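Local atomic coordinates of conserved lipoprotein, putative (Clostridium novyi, PDB entry 4L1N), a protein that is of unknown function but is a putative conserved lipoprotein of the DUF4652 family, which is grouped with the beta-propellers. Residues W69-S72 with S73-F77. Numbering follows the deposited sequence.
Sequences WKNS and SNNKF
The hydroxyl of Ser-72 gives a hydrogen bond to the side-chain carbonyl of Asn-74, with OG to OD1 at 2.8 Å. Placing OG anti to the backbone N (chi1 176°) turns the hydroxyl into the bend of the chain, where this acceptor lies. Asn-74 OD1 also accepts from Lys-76 N, 3.2 Å away, closing an Asx turn; the two donors approach from opposite faces of the amide plane, so the oxygen is gripped from both sides. Within the same bend, Asn-75 N bonds to Ser-72 O at 3.0 Å, the closing bond of a type I beta turn from Ser-72 to Asn-75. A pair of amides also meets across the loop: Asn-71 ND2 donates to Asn-75 OD1 at 3.0 Å, the side chains crossing at about a right angle with their planes 57° apart. The nearly straight bond from Ser-72 N to Phe-77 O, 2.8 Å long, closes the loop end of the hairpin joining strands 70-71 and 77-82 at the margin of the large antiparallel sheet. Further out, Asn-71 OD1 bonds to Ser-78 OG and Ser-73 OG to Asp-128 OD1, while Trp-125 packs against both Ser-72 and Phe-77. With side-chain carbonyls answering hydroxyl, amide and backbone donors alike, this connection is probably held in shape by local, largely uncharged hydrogen bonds, with Asp-128 adding a charged partner from outside the loop.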
loop_
_atom_site.group_PDB
_atom_site.type_symbol
_atom_site.label_atom_id
_atom_site.label_comp_id
_atom_site.label_asym_id
_atom_site.label_seq_id
_atom_site.Cartn_x
_atom_site.Cartn_y
_atom_site.Cartn_z
ATOM N N TRP A 69 8.705 -4.319 9.351
ATOM C CA TRP A 69 8.538 -5.459 8.456
ATOM C C TRP A 69 7.333 -6.315 8.845
ATOM O O TRP A 69 7.349 -6.954 9.896
ATOM C CB TRP A 69 9.792 -6.339 8.462
ATOM C CG TRP A 69 10.979 -5.806 7.722
ATOM C CD1 TRP A 69 12.141 -5.344 8.269
ATOM C CD2 TRP A 69 11.198 -5.861 6.304
ATOM N NE1 TRP A 69 13.054 -5.065 7.276
ATOM C CE2 TRP A 69 12.501 -5.371 6.060
ATOM C CE3 TRP A 69 10.406 -6.251 5.208
ATOM C CZ2 TRP A 69 13.014 -5.223 4.768
ATOM C CZ3 TRP A 69 10.931 -6.137 3.930
ATOM C CH2 TRP A 69 12.216 -5.622 3.719
ATOM N N LYS A 70 6.288 -6.320 8.006
ATOM C CA LYS A 70 5.104 -7.154 8.200
ATOM C C LYS A 70 5.357 -8.450 7.466
ATOM O O LYS A 70 5.548 -8.445 6.247
ATOM C CB LYS A 70 3.830 -6.462 7.679
ATOM C CG LYS A 70 3.011 -5.698 8.711
ATOM C CD LYS A 70 1.950 -4.833 8.003
ATOM C CE LYS A 70 1.252 -3.860 8.914
ATOM N NZ LYS A 70 0.983 -2.572 8.226
ATOM N N ASN A 71 5.409 -9.551 8.202
ATOM C CA ASN A 71 5.646 -10.869 7.633
ATOM C C ASN A 71 4.408 -11.431 6.958
ATOM O O ASN A 71 3.285 -11.128 7.366
ATOM C CB ASN A 71 6.072 -11.813 8.737
ATOM C CG ASN A 71 7.534 -12.115 8.761
ATOM O OD1 ASN A 71 8.390 -11.223 8.769
ATOM N ND2 ASN A 71 7.839 -13.393 8.822
ATOM N N SER A 72 4.612 -12.289 5.955
ATOM C CA SER A 72 3.536 -12.999 5.271
ATOM C C SER A 72 2.946 -14.035 6.248
ATOM O O SER A 72 3.632 -14.413 7.209
ATOM C CB SER A 72 4.087 -13.669 4.017
ATOM O OG SER A 72 3.096 -14.438 3.360
ATOM N N SER A 73 1.697 -14.502 6.025
ATOM C CA SER A 73 1.088 -15.495 6.936
ATOM C C SER A 73 1.923 -16.789 7.025
ATOM O O SER A 73 2.116 -17.291 8.130
ATOM C CB SER A 73 -0.347 -15.821 6.529
ATOM O OG SER A 73 -0.413 -16.798 5.504
ATOM N N ASN A 74 2.457 -17.283 5.879
ATOM C CA ASN A 74 3.282 -18.499 5.789
ATOM C C ASN A 74 4.747 -18.245 6.220
ATOM O O ASN A 74 5.563 -19.171 6.185
ATOM C CB ASN A 74 3.240 -19.084 4.355
ATOM C CG ASN A 74 3.835 -18.227 3.251
ATOM O OD1 ASN A 74 4.191 -17.051 3.424
ATOM N ND2 ASN A 74 3.945 -18.803 2.064
ATOM N N ASN A 75 5.074 -16.985 6.602
ATOM C CA ASN A 75 6.392 -16.500 7.037
ATOM C C ASN A 75 7.486 -16.726 5.970
ATOM O O ASN A 75 8.669 -16.751 6.308
ATOM C CB ASN A 75 6.800 -17.106 8.392
ATOM C CG ASN A 75 5.992 -16.584 9.557
ATOM O OD1 ASN A 75 5.848 -15.371 9.768
ATOM N ND2 ASN A 75 5.458 -17.491 10.356
ATOM N N LYS A 76 7.089 -16.845 4.682
ATOM C CA LYS A 76 8.008 -17.026 3.547
ATOM C C LYS A 76 8.520 -15.666 3.078
ATOM O O LYS A 76 9.663 -15.549 2.643
ATOM C CB LYS A 76 7.304 -17.765 2.390
ATOM C CG LYS A 76 8.209 -18.211 1.240
ATOM C CD LYS A 76 7.389 -18.664 0.026
ATOM C CE LYS A 76 8.220 -19.339 -1.045
ATOM N NZ LYS A 76 7.973 -20.809 -1.108
ATOM N N PHE A 77 7.673 -14.644 3.180
ATOM C CA PHE A 77 7.979 -13.292 2.752
ATOM C C PHE A 77 7.787 -12.265 3.862
ATOM O O PHE A 77 7.171 -12.551 4.891
ATOM C CB PHE A 77 7.088 -12.906 1.554
ATOM C CG PHE A 77 7.284 -13.731 0.309
ATOM C CD1 PHE A 77 8.454 -13.628 -0.438
ATOM C CD2 PHE A 77 6.285 -14.582 -0.145
ATOM C CE1 PHE A 77 8.638 -14.393 -1.593
ATOM C CE2 PHE A 77 6.469 -15.351 -1.298
ATOM C CZ PHE A 77 7.644 -15.250 -2.015
#